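Local coordinates for protein similar to yteR (Bacilus subtilis) (Clostridium acetobutylicum, PDB 4WU0) that probably hydrolyses unsaturated rhamnogalacturonan fragments of pectin, as a YteR-like glycoside hydrolase of family GH105, at residues 38-43 with 354-359; 158-163 with 223-228; 301-304 with 310-313. All blocks are in the same frame, centred on the assembly; numbering follows the deposited sequence.

Interaction 1: 38-43 with 354-359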
ATOM      1  N   TYR A  38      -3.453  18.706  -2.776  1.00 16.27           N
ATOM      2  CA  TYR A  38      -4.326  19.696  -2.156  1.00 18.01           C
ATOM      3  C   TYR A  38      -3.616  20.397  -0.997  1.00 17.67           C
ATOM      4  O   TYR A  38      -3.645  21.628  -0.885  1.00 20.79           O
ATOM      5  CB  TYR A  38      -5.632  19.055  -1.659  1.00 15.27           C
ATOM      6  CG  TYR A  38      -6.490  20.035  -0.918  1.00 17.27           C
ATOM      7  CD1 TYR A  38      -6.923  21.205  -1.526  1.00 18.55           C
ATOM      8  CD2 TYR A  38      -6.868  19.800   0.396  1.00 18.74           C
ATOM      9  CE1 TYR A  38      -7.707  22.126  -0.832  1.00 23.31           C
ATOM     10  CE2 TYR A  38      -7.647  20.704   1.085  1.00 21.68           C
ATOM     11  CZ  TYR A  38      -8.061  21.864   0.469  1.00 24.23           C
ATOM     12  OH  TYR A  38      -8.859  22.739   1.174  1.00 26.35           O
ATOM     13  N   GLU A  39      -2.952  19.617  -0.155  1.00 17.78           N
ATOM     14  CA  GLU A  39      -2.270  20.147   1.024  1.00 17.86           C
ATOM     15  C   GLU A  39      -1.258  21.223   0.657  1.00 20.29           C
ATOM     16  O   GLU A  39      -1.228  22.289   1.285  1.00 19.95           O
ATOM     17  CB  GLU A  39      -1.563  19.005   1.763  1.00 19.61           C
ATOM     18  CG  GLU A  39      -0.768  19.394   3.006  1.00 29.15           C
ATOM     19  CD  GLU A  39      -0.135  18.175   3.668  1.00 44.00           C
ATOM     20  OE1 GLU A  39       1.042  18.252   4.086  1.00 50.83           O
ATOM     21  OE2 GLU A  39      -0.816  17.129   3.752  1.00 46.85           O
ATOM     22  N   TRP A  40      -0.418  20.949  -0.340  1.00 19.27           N
ATOM     23  CA  TRP A  40       0.636  21.923  -0.650  1.00 17.22           C
ATOM     24  C   TRP A  40       0.211  23.023  -1.600  1.00 18.67           C
ATOM     25  O   TRP A  40       0.663  24.153  -1.456  1.00 21.90           O
ATOM     26  CB  TRP A  40       1.945  21.276  -1.089  1.00 19.84           C
ATOM     27  CG  TRP A  40       2.061  20.715  -2.490  1.00 17.03           C
ATOM     28  CD1 TRP A  40       1.963  19.406  -2.854  1.00 17.17           C
ATOM     29  CD2 TRP A  40       2.377  21.439  -3.683  1.00 16.64           C
ATOM     30  NE1 TRP A  40       2.192  19.272  -4.201  1.00 17.67           N
ATOM     31  CE2 TRP A  40       2.449  20.503  -4.735  1.00 18.80           C
ATOM     32  CE3 TRP A  40       2.608  22.791  -3.969  1.00 18.71           C
ATOM     33  CZ2 TRP A  40       2.736  20.880  -6.047  1.00 19.93           C
ATOM     34  CZ3 TRP A  40       2.894  23.159  -5.273  1.00 22.14           C
ATOM     35  CH2 TRP A  40       2.951  22.207  -6.293  1.00 20.45           C
ATOM     36  N   THR A  41      -0.687  22.726  -2.529  1.00 18.61           N
ATOM     37  CA  THR A  41      -1.126  23.753  -3.473  1.00 18.98           C
ATOM     38  C   THR A  41      -2.191  24.668  -2.874  1.00 21.08           C
ATOM     39  O   THR A  41      -2.335  25.822  -3.292  1.00 24.32           O
ATOM     40  CB  THR A  41      -1.723  23.153  -4.760  1.00 20.87           C
ATOM     41  OG1 THR A  41      -2.934  22.445  -4.451  1.00 19.96           O
ATOM     42  CG2 THR A  41      -0.730  22.232  -5.470  1.00 21.23           C
ATOM     43  N   LYS A  42      -2.914  24.141  -1.894  1.00 23.05           N
ATOM     44  CA  LYS A  42      -4.093  24.785  -1.317  1.00 23.39           C
ATOM     45  C   LYS A  42      -5.151  25.077  -2.368  1.00 24.78           C
ATOM     46  O   LYS A  42      -6.018  25.936  -2.179  1.00 28.76           O
ATOM     47  CB  LYS A  42      -3.684  26.059  -0.572  1.00 31.21           C
ATOM     48  CG  LYS A  42      -2.635  25.797   0.526  1.00 34.00           C
ATOM     49  CD  LYS A  42      -2.369  27.049   1.338  1.00 45.62           C
ATOM     50  CE  LYS A  42      -1.569  26.747   2.588  1.00 54.20           C
ATOM     51  NZ  LYS A  42      -0.139  26.475   2.276  1.00 63.28           N
ATOM     52  N   ASP A  43      -5.090  24.343  -3.474  1.00 23.73           N
ATOM     53  CA  ASP A  43      -6.008  24.541  -4.583  1.00 21.48           C
ATOM     54  C   ASP A  43      -7.247  23.654  -4.430  1.00 20.61           C
ATOM     55  O   ASP A  43      -7.157  22.430  -4.488  1.00 19.32           O
ATOM     56  CB  ASP A  43      -5.281  24.252  -5.905  1.00 24.70           C
ATOM     57  CG  ASP A  43      -6.088  24.648  -7.122  1.00 28.08           C
ATOM     58  OD1 ASP A  43      -7.330  24.753  -7.022  1.00 26.32           O
ATOM     59  OD2 ASP A  43      -5.473  24.841  -8.197  1.00 31.87           O
ATOM     60  N   ALA A 354       5.222   9.249  -3.412  1.00 13.78           N
ATOM     61  CA  ALA A 354       6.674   9.358  -3.510  1.00 14.29           C
ATOM     62  C   ALA A 354       7.073  10.741  -3.984  1.00 13.83           C
ATOM     63  O   ALA A 354       8.046  11.310  -3.496  1.00 14.26           O
ATOM     64  CB  ALA A 354       7.214   8.288  -4.467  1.00 14.72           C
ATOM     65  N   SER A 355       6.349  11.270  -4.964  1.00 13.66           N
ATOM     66  CA  SER A 355       6.659  12.593  -5.499  1.00 13.99           C
ATOM     67  C   SER A 355       6.520  13.659  -4.421  1.00 14.48           C
ATOM     68  O   SER A 355       7.365  14.538  -4.293  1.00 14.93           O
ATOM     69  CB  SER A 355       5.721  12.932  -6.652  1.00 14.51           C
ATOM     70  OG  SER A 355       5.879  12.014  -7.715  1.00 14.85           O
ATOM     71  N   TYR A 356       5.450  13.578  -3.637  1.00 14.46           N
ATOM     72  CA  TYR A 356       5.249  14.533  -2.563  1.00 16.53           C
ATOM     73  C   TYR A 356       6.429  14.473  -1.589  1.00 15.39           C
ATOM     74  O   TYR A 356       6.951  15.511  -1.184  1.00 15.94           O
ATOM     75  CB  TYR A 356       3.927  14.259  -1.845  1.00 17.03           C
ATOM     76  CG  TYR A 356       3.724  15.085  -0.599  1.00 17.10           C
ATOM     77  CD1 TYR A 356       3.278  16.390  -0.679  1.00 19.99           C
ATOM     78  CD2 TYR A 356       4.006  14.560   0.653  1.00 23.49           C
ATOM     79  CE1 TYR A 356       3.107  17.163   0.463  1.00 21.99           C
ATOM     80  CE2 TYR A 356       3.845  15.331   1.807  1.00 31.78           C
ATOM     81  CZ  TYR A 356       3.389  16.624   1.695  1.00 30.69           C
ATOM     82  OH  TYR A 356       3.217  17.391   2.827  1.00 40.97           O
ATOM     83  N   GLU A 357       6.856  13.269  -1.224  1.00 15.18           N
ATOM     84  CA  GLU A 357       7.956  13.142  -0.253  1.00 15.65           C
ATOM     85  C   GLU A 357       9.270  13.657  -0.836  1.00 16.02           C
ATOM     86  O   GLU A 357      10.061  14.271  -0.141  1.00 16.54           O
ATOM     87  CB  GLU A 357       8.147  11.698   0.194  1.00 15.43           C
ATOM     88  CG  GLU A 357       7.041  11.160   1.098  1.00 15.44           C
ATOM     89  CD  GLU A 357       7.067  11.728   2.516  1.00 21.01           C
ATOM     90  OE1 GLU A 357       8.120  12.226   2.983  1.00 22.35           O
ATOM     91  OE2 GLU A 357       6.002  11.670   3.180  1.00 24.04           O
ATOM     92  N   TYR A 358       9.510  13.358  -2.107  1.00 16.39           N
ATOM     93  CA  TYR A 358      10.719  13.826  -2.777  1.00 15.82           C
ATOM     94  C   TYR A 358      10.769  15.344  -2.798  1.00 17.23           C
ATOM     95  O   TYR A 358      11.786  15.955  -2.470  1.00 18.86           O
ATOM     96  CB  TYR A 358      10.755  13.306  -4.210  1.00 16.47           C
ATOM     97  CG  TYR A 358      11.946  13.793  -4.995  1.00 15.73           C
ATOM     98  CD1 TYR A 358      13.155  13.145  -4.905  1.00 16.07           C
ATOM     99  CD2 TYR A 358      11.842  14.888  -5.838  1.00 18.92           C
ATOM    100  CE1 TYR A 358      14.246  13.575  -5.635  1.00 19.71           C
ATOM    101  CE2 TYR A 358      12.927  15.330  -6.562  1.00 19.43           C
ATOM    102  CZ  TYR A 358      14.120  14.664  -6.463  1.00 21.76           C
ATOM    103  OH  TYR A 358      15.233  15.092  -7.177  1.00 24.23           O
ATOM    104  N   GLU A 359       9.655  15.947  -3.181  1.00 16.16           N
ATOM    105  CA  GLU A 359       9.571  17.393  -3.259  1.00 17.06           C
ATOM    106  C   GLU A 359       9.792  18.006  -1.887  1.00 19.64           C
ATOM    107  O   GLU A 359      10.445  19.032  -1.753  1.00 19.96           O
ATOM    108  CB  GLU A 359       8.213  17.794  -3.824  1.00 18.04           C
ATOM    109  CG  GLU A 359       8.054  17.403  -5.294  1.00 17.42           C
ATOM    110  CD  GLU A 359       6.614  17.213  -5.717  1.00 17.23           C
ATOM    111  OE1 GLU A 359       5.688  17.624  -4.977  1.00 16.53           O
ATOM    112  OE2 GLU A 359       6.398  16.606  -6.789  1.00 17.10           O
TER
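E39 and Y356 meet through two extended side chains: CG of E39 lies anti to its backbone N (chi1 179°) and the chain runs straight on through CD, while a similar first torsion in Y356 (172°) swings its ring across the gap between the helices. The phenol oxygen thereby comes within 2.7 Å of the carboxylate, Y356 OH to E39 OE1. The hydrogen bond is weak despite its short length. The two side chains cross at about a right angle, with carboxylate and ring planes 73° apart.

W40 occupies the other part of the interface. It slides past Y356 in the opposite direction, and its CD1 lies 3.9 Å from CD1 of Y356, at the edge of the tyrosine ring and near its plane. On the indole itself, T41 CG2 covers one face, over the ring centre. E359 crosses W40 at about a right angle, its OE1 3.9 Å from W40 NE1, too far for a bond. The two are linked indirectly: both hydrogen-bond to OG of S5, in helix 4-14.

Since E39 OE2 also pairs with K36 in a salt bridge, lysine and phenol act on different carboxylate oxygens, which would probably help to keep E39 ionised. The chemistry implies a small surface contact between helices 25-41 and 345-360, in which aromatic packing is flanked by one weak polar bond.

Interaction 2: 158-163 with 223-228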
ATOM      1  N   GLN A 158       0.135  -7.191  15.071  1.00 15.24           N
ATOM      2  CA  GLN A 158      -0.085  -7.745  13.735  1.00 17.77           C
ATOM      3  C   GLN A 158       1.127  -7.555  12.829  1.00 15.17           C
ATOM      4  O   GLN A 158       1.499  -8.460  12.087  1.00 15.50           O
ATOM      5  CB  GLN A 158      -1.330  -7.153  13.102  1.00 20.86           C
ATOM      6  CG  GLN A 158      -2.560  -7.500  13.934  1.00 21.20           C
ATOM      7  CD  GLN A 158      -3.823  -7.507  13.141  1.00 23.58           C
ATOM      8  OE1 GLN A 158      -3.870  -8.034  12.021  1.00 20.26           O
ATOM      9  NE2 GLN A 158      -4.873  -6.916  13.713  1.00 23.74           N
ATOM     10  N   PHE A 159       1.769  -6.395  12.904  1.00 14.13           N
ATOM     11  CA  PHE A 159       3.004  -6.189  12.156  1.00 14.48           C
ATOM     12  C   PHE A 159       4.116  -7.119  12.591  1.00 14.39           C
ATOM     13  O   PHE A 159       4.860  -7.631  11.755  1.00 14.98           O
ATOM     14  CB  PHE A 159       3.499  -4.744  12.294  1.00 13.36           C
ATOM     15  CG  PHE A 159       2.771  -3.787  11.406  1.00 13.02           C
ATOM     16  CD1 PHE A 159       3.194  -3.584  10.117  1.00 13.01           C
ATOM     17  CD2 PHE A 159       1.634  -3.132  11.848  1.00 13.60           C
ATOM     18  CE1 PHE A 159       2.524  -2.721   9.274  1.00 13.13           C
ATOM     19  CE2 PHE A 159       0.947  -2.265  11.016  1.00 12.38           C
ATOM     20  CZ  PHE A 159       1.391  -2.056   9.727  1.00 14.48           C
ATOM     21  N   ILE A 160       4.246  -7.314  13.903  1.00 14.57           N
ATOM     22  CA  ILE A 160       5.324  -8.128  14.449  1.00 15.48           C
ATOM     23  C   ILE A 160       5.163  -9.608  14.086  1.00 15.43           C
ATOM     24  O   ILE A 160       6.120 -10.268  13.723  1.00 15.84           O
ATOM     25  CB  ILE A 160       5.408  -7.930  15.967  1.00 16.62           C
ATOM     26  CG1 ILE A 160       5.948  -6.531  16.258  1.00 16.47           C
ATOM     27  CG2 ILE A 160       6.296  -8.976  16.627  1.00 22.22           C
ATOM     28  CD1 ILE A 160       5.754  -6.043  17.692  1.00 17.59           C
ATOM     29  N   ILE A 161       3.948 -10.110  14.197  1.00 16.64           N
ATOM     30  CA  ILE A 161       3.666 -11.503  13.861  1.00 15.66           C
ATOM     31  C   ILE A 161       3.829 -11.717  12.355  1.00 16.12           C
ATOM     32  O   ILE A 161       4.298 -12.764  11.922  1.00 17.17           O
ATOM     33  CB  ILE A 161       2.255 -11.899  14.315  1.00 17.18           C
ATOM     34  CG1 ILE A 161       2.150 -11.878  15.837  1.00 19.62           C
ATOM     35  CG2 ILE A 161       1.857 -13.283  13.774  1.00 18.24           C
ATOM     36  CD1 ILE A 161       3.083 -12.811  16.554  1.00 19.95           C
ATOM     37  N   THR A 162       3.420 -10.736  11.562  1.00 14.91           N
ATOM     38  CA  THR A 162       3.571 -10.863  10.122  1.00 13.96           C
ATOM     39  C   THR A 162       5.047 -10.987   9.757  1.00 16.73           C
ATOM     40  O   THR A 162       5.430 -11.833   8.963  1.00 15.46           O
ATOM     41  CB  THR A 162       2.899  -9.693   9.395  1.00 14.39           C
ATOM     42  OG1 THR A 162       1.493  -9.756   9.646  1.00 16.66           O
ATOM     43  CG2 THR A 162       3.153  -9.736   7.899  1.00 15.33           C
ATOM     44  N   GLU A 163       5.898 -10.156  10.338  1.00 15.18           N
ATOM     45  CA  GLU A 163       7.307 -10.278  10.042  1.00 15.33           C
ATOM     46  C   GLU A 163       7.862 -11.629  10.519  1.00 19.25           C
ATOM     47  O   GLU A 163       8.649 -12.253   9.810  1.00 18.16           O
ATOM     48  CB  GLU A 163       8.090  -9.124  10.666  1.00 15.86           C
ATOM     49  CG  GLU A 163       9.540  -9.082  10.254  1.00 21.33           C
ATOM     50  CD  GLU A 163      10.504  -9.630  11.298  1.00 35.42           C
ATOM     51  OE1 GLU A 163      10.071 -10.317  12.253  1.00 35.16           O
ATOM     52  OE2 GLU A 163      11.717  -9.378  11.148  1.00 42.92           O
ATOM     53  N   ARG A 223       6.955   0.567  19.276  1.00 16.98           N
ATOM     54  CA  ARG A 223       7.393   1.523  18.263  1.00 15.95           C
ATOM     55  C   ARG A 223       8.804   1.234  17.743  1.00 16.71           C
ATOM     56  O   ARG A 223       9.016   1.208  16.532  1.00 16.44           O
ATOM     57  CB  ARG A 223       7.294   2.937  18.805  1.00 18.99           C
ATOM     58  CG  ARG A 223       7.488   4.026  17.765  1.00 16.15           C
ATOM     59  CD  ARG A 223       7.186   5.385  18.380  1.00 18.04           C
ATOM     60  NE  ARG A 223       7.419   6.477  17.437  1.00 19.17           N
ATOM     61  CZ  ARG A 223       8.598   7.080  17.278  1.00 22.26           C
ATOM     62  NH1 ARG A 223       9.654   6.707  17.995  1.00 23.68           N
ATOM     63  NH2 ARG A 223       8.723   8.067  16.406  1.00 21.43           N
ATOM     64  N   ASN A 224       9.751   0.993  18.638  1.00 18.41           N
ATOM     65  CA  ASN A 224      11.101   0.637  18.214  1.00 17.84           C
ATOM     66  C   ASN A 224      11.159  -0.654  17.423  1.00 19.21           C
ATOM     67  O   ASN A 224      11.920  -0.762  16.467  1.00 18.46           O
ATOM     68  CB  ASN A 224      12.049   0.554  19.407  1.00 19.19           C
ATOM     69  CG  ASN A 224      12.372   1.899  19.969  1.00 23.12           C
ATOM     70  OD1 ASN A 224      12.069   2.922  19.358  1.00 27.88           O
ATOM     71  ND2 ASN A 224      13.002   1.919  21.141  1.00 32.06           N
ATOM     72  N   ALA A 225      10.369  -1.644  17.813  1.00 17.68           N
ATOM     73  CA  ALA A 225      10.322  -2.889  17.064  1.00 18.41           C
ATOM     74  C   ALA A 225       9.896  -2.666  15.611  1.00 18.19           C
ATOM     75  O   ALA A 225      10.484  -3.233  14.688  1.00 15.47           O
ATOM     76  CB  ALA A 225       9.393  -3.889  17.750  1.00 20.57           C
ATOM     77  N   LEU A 226       8.858  -1.868  15.396  1.00 15.74           N
ATOM     78  CA  LEU A 226       8.402  -1.619  14.033  1.00 14.16           C
ATOM     79  C   LEU A 226       9.439  -0.825  13.242  1.00 14.01           C
ATOM     80  O   LEU A 226       9.641  -1.071  12.057  1.00 13.72           O
ATOM     81  CB  LEU A 226       7.031  -0.941  14.000  1.00 14.03           C
ATOM     82  CG  LEU A 226       5.821  -1.875  13.967  1.00 15.31           C
ATOM     83  CD1 LEU A 226       5.723  -2.694  15.233  1.00 17.41           C
ATOM     84  CD2 LEU A 226       4.525  -1.079  13.736  1.00 16.50           C
ATOM     85  N   ILE A 227      10.127   0.108  13.899  1.00 14.95           N
ATOM     86  CA  ILE A 227      11.184   0.854  13.240  1.00 14.60           C
ATOM     87  C   ILE A 227      12.319  -0.083  12.819  1.00 15.71           C
ATOM     88  O   ILE A 227      12.838   0.022  11.703  1.00 15.66           O
ATOM     89  CB  ILE A 227      11.674   2.017  14.135  1.00 15.35           C
ATOM     90  CG1 ILE A 227      10.579   3.081  14.224  1.00 14.97           C
ATOM     91  CG2 ILE A 227      12.971   2.651  13.608  1.00 15.74           C
ATOM     92  CD1 ILE A 227      10.798   4.138  15.299  1.00 16.28           C
ATOM     93  N   LYS A 228      12.678  -1.020  13.691  1.00 16.73           N
ATOM     94  CA  LYS A 228      13.704  -1.998  13.356  1.00 16.32           C
ATOM     95  C   LYS A 228      13.288  -2.851  12.154  1.00 17.29           C
ATOM     96  O   LYS A 228      14.092  -3.091  11.249  1.00 17.43           O
ATOM     97  CB  LYS A 228      14.026  -2.883  14.572  1.00 17.07           C
ATOM     98  CG  LYS A 228      15.042  -3.957  14.277  1.00 21.16           C
ATOM     99  CD  LYS A 228      15.254  -4.832  15.509  1.00 33.66           C
ATOM    100  CE  LYS A 228      16.488  -5.697  15.395  1.00 40.20           C
ATOM    101  NZ  LYS A 228      16.639  -6.550  16.622  1.00 50.68           N
TER
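L226 reaches across to F159 and I160 by dividing its two methyl branches between them. CD2 goes to the phenylalanine, 4.0 Å from F159 CG and equally close to F159 CD2, approaching the ring obliquely. CB of F159 joins this side of the contact, lying 4.1 Å from L226 CG. The other branch turns to the isoleucine, with L226 CD1 4.0 Å from I160 CG1. In both pairs the side chains cross at about a right angle, and the forked leucine end thus touches two consecutive residues of the facing helix.

F159 starts toward helix 223-228, but its first torsion (-79°) sets CG beside the backbone N, and the ring leads away from the partner segment. I160 behaves in the reverse sense: its CB does not aim at the partner, yet the longer branch, CG1 and CD1, comes nearer. At its tip CD1 meets the methyl of A225, 4.2 Å from A225 CB. No hydrogen bond crosses this interface; the evidence is entirely of apolar contacts between carbon atoms.

The two short helical segments run in broadly the same direction, at 40° to each other, and their axes approach to 10.3 Å. The nearest CA atoms belong to I160 and L226.

Farther in, the F159 ring packs against A208, L209 and T212 of helix 199-215 and against A136 and T137 of helix 129-146, while the hydroxyl of Y205 hydrogen-bonds to F159 O. Such apolar packing of helix on helix is consistent with the (alpha/alpha)6 barrel of GH88 and GH105 enzymes. The contact ties helix 152-166 to the start of helix 223-240, with helices 129-146 and 199-215 closing round the phenylalanine.

Interaction 3: 301-304 with 310-313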
ATOM      1  N   GLU A 301      12.416   5.380 -15.747  1.00 14.55           N
ATOM      2  CA  GLU A 301      11.947   4.081 -16.223  1.00 17.07           C
ATOM      3  C   GLU A 301      10.470   4.053 -16.576  1.00 17.96           C
ATOM      4  O   GLU A 301      10.049   3.272 -17.443  1.00 18.72           O
ATOM      5  CB  GLU A 301      12.187   3.009 -15.174  1.00 15.14           C
ATOM      6  CG  GLU A 301      13.637   2.780 -14.831  1.00 16.45           C
ATOM      7  CD  GLU A 301      14.501   2.412 -16.022  1.00 24.27           C
ATOM      8  OE1 GLU A 301      14.047   1.617 -16.857  1.00 24.75           O
ATOM      9  OE2 GLU A 301      15.638   2.909 -16.110  1.00 22.65           O
ATOM     10  N   PHE A 302       9.670   4.855 -15.882  1.00 13.73           N
ATOM     11  CA  PHE A 302       8.217   4.631 -15.889  1.00 13.71           C
ATOM     12  C   PHE A 302       7.353   5.793 -16.400  1.00 15.23           C
ATOM     13  O   PHE A 302       6.174   5.593 -16.688  1.00 15.20           O
ATOM     14  CB  PHE A 302       7.750   4.229 -14.507  1.00 13.14           C
ATOM     15  CG  PHE A 302       8.463   3.033 -13.932  1.00 12.26           C
ATOM     16  CD1 PHE A 302       8.570   1.848 -14.636  1.00 13.21           C
ATOM     17  CD2 PHE A 302       9.014   3.102 -12.667  1.00 12.39           C
ATOM     18  CE1 PHE A 302       9.206   0.769 -14.083  1.00 13.94           C
ATOM     19  CE2 PHE A 302       9.662   2.016 -12.120  1.00 14.06           C
ATOM     20  CZ  PHE A 302       9.740   0.847 -12.814  1.00 14.28           C
ATOM     21  N   ILE A 303       7.903   7.000 -16.477  1.00 13.13           N
ATOM     22  CA  ILE A 303       7.128   8.160 -16.908  1.00 13.73           C
ATOM     23  C   ILE A 303       7.400   8.515 -18.370  1.00 14.50           C
ATOM     24  O   ILE A 303       8.542   8.622 -18.789  1.00 16.51           O
ATOM     25  CB  ILE A 303       7.447   9.400 -16.007  1.00 14.05           C
ATOM     26  CG1 ILE A 303       7.017   9.150 -14.567  1.00 15.49           C
ATOM     27  CG2 ILE A 303       6.799  10.659 -16.545  1.00 16.12           C
ATOM     28  CD1 ILE A 303       5.532   9.106 -14.344  1.00 14.99           C
ATOM     29  N   LEU A 304       6.329   8.722 -19.137  1.00 14.88           N
ATOM     30  CA  LEU A 304       6.410   9.248 -20.484  1.00 17.23           C
ATOM     31  C   LEU A 304       5.417  10.403 -20.622  1.00 16.50           C
ATOM     32  O   LEU A 304       4.250  10.288 -20.216  1.00 17.99           O
ATOM     33  CB  LEU A 304       6.069   8.176 -21.535  1.00 17.18           C
ATOM     34  CG  LEU A 304       7.089   7.058 -21.779  1.00 19.43           C
ATOM     35  CD1 LEU A 304       6.534   6.044 -22.794  1.00 22.66           C
ATOM     36  CD2 LEU A 304       8.421   7.637 -22.270  1.00 20.56           C
ATOM     37  N   LEU A 310       0.796  16.273 -20.573  1.00 19.42           N
ATOM     38  CA  LEU A 310       0.502  15.459 -19.409  1.00 17.57           C
ATOM     39  C   LEU A 310       1.421  14.234 -19.424  1.00 17.54           C
ATOM     40  O   LEU A 310       2.271  14.095 -20.315  1.00 16.88           O
ATOM     41  CB  LEU A 310      -0.981  15.065 -19.398  1.00 17.94           C
ATOM     42  CG  LEU A 310      -1.994  16.231 -19.338  1.00 24.41           C
ATOM     43  CD1 LEU A 310      -3.430  15.692 -19.372  1.00 28.63           C
ATOM     44  CD2 LEU A 310      -1.782  17.116 -18.128  1.00 21.65           C
ATOM     45  N   ILE A 311       1.309  13.385 -18.409  1.00 15.99           N
ATOM     46  CA  ILE A 311       2.200  12.232 -18.273  1.00 15.34           C
ATOM     47  C   ILE A 311       1.451  10.932 -18.026  1.00 14.99           C
ATOM     48  O   ILE A 311       0.387  10.915 -17.389  1.00 15.37           O
ATOM     49  CB  ILE A 311       3.259  12.418 -17.150  1.00 15.60           C
ATOM     50  CG1 ILE A 311       2.585  12.778 -15.822  1.00 16.90           C
ATOM     51  CG2 ILE A 311       4.300  13.467 -17.585  1.00 16.61           C
ATOM     52  CD1 ILE A 311       3.536  12.975 -14.683  1.00 17.02           C
ATOM     53  N   ASN A 312       2.026   9.850 -18.543  1.00 14.20           N
ATOM     54  CA  ASN A 312       1.612   8.484 -18.236  1.00 13.53           C
ATOM     55  C   ASN A 312       2.586   7.820 -17.300  1.00 14.39           C
ATOM     56  O   ASN A 312       3.784   8.047 -17.368  1.00 13.87           O
ATOM     57  CB  ASN A 312       1.591   7.610 -19.495  1.00 13.72           C
ATOM     58  CG  ASN A 312       0.513   7.981 -20.464  1.00 14.36           C
ATOM     59  OD1 ASN A 312      -0.463   8.668 -20.134  1.00 14.82           O
ATOM     60  ND2 ASN A 312       0.680   7.518 -21.696  1.00 16.05           N
ATOM     61  N   LEU A 313       2.061   7.000 -16.403  1.00 12.68           N
ATOM     62  CA  LEU A 313       2.891   6.100 -15.617  1.00 12.51           C
ATOM     63  C   LEU A 313       2.751   4.696 -16.193  1.00 12.70           C
ATOM     64  O   LEU A 313       1.668   4.150 -16.256  1.00 13.77           O
ATOM     65  CB  LEU A 313       2.470   6.101 -14.152  1.00 12.47           C
ATOM     66  CG  LEU A 313       3.299   5.228 -13.201  1.00 12.56           C
ATOM     67  CD1 LEU A 313       4.697   5.745 -13.034  1.00 14.63           C
ATOM     68  CD2 LEU A 313       2.615   5.135 -11.840  1.00 15.83           C
TER
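L304 and N312 form the hydrogen-bonded pair at the centre of this contact. N312 N donates to L304 O over 2.8 Å in an almost straight bond, 175° at the hydrogen. The return bond, L304 N to N312 O, is longer at 3.2 Å. Next to it, I303 and L313 make an antiparallel non-hydrogen-bonded pair. Here CA-H groups point at carbonyls instead: I303 CA lies 3.4 Å from N312 O, a carbonyl that also takes the L304 N-H.

I303, with L313, directs its side chain to one face of the sheet, whereas L304 and N312 lie on the other. Its two branches do different work. CG2 reaches I311, 3.9 Å from I311 CG2, and CD1 meets L313 CD1 at 3.7 Å. The leucine's first torsion (-178°) carries CG anti to the backbone N, and its CD1 also touches F302, 3.7 Å from F302 CB. One methyl group therefore bridges the last helical residue and the first strand residue.

In the next shell, M8 of helix 4-14 and F351 of helix 345-360 pack on I303. L348 and F351 cover L313, and L7 meets I311. The F302 ring leads away from the strand toward A264 and S267, with E301 CB over the centre of one ring face. N343 bonds twice to strand 311-317: its ND2 to N312 OD1, while its OD1 accepts from L313 N.

Geometry and register identify an antiparallel beta hairpin, strands 303-305 and 311-317, that follows directly on helix 288-302. Strand 340-341 completes a small three-stranded antiparallel sheet, appended to an enzyme of the six-hairpin glycosidase clan, a family whose core is an (alpha/alpha)6 barrel.

Interaction 1 has one of its segments on helix 345-360, and interaction 3 packs I303 and L313 against F351 of that helix. Helix 4-14 touches both, through S5 in the first and L7 and M8 in the third. Their centres are 18 Å apart, with nearest atoms about 7 Å apart and no touch. Interaction 2 lies about 34 Å from interaction 3, centre to centre, on the opposite side of the chain's centre, and joins other helices. Chemistry differs accordingly. Interaction 1 is a surface contact led by a carboxylate, a phenol and an indole; interaction 2 is partly buried and wholly apolar; interaction 3, also partly buried, combines backbone hydrogen bonds with aliphatic packing.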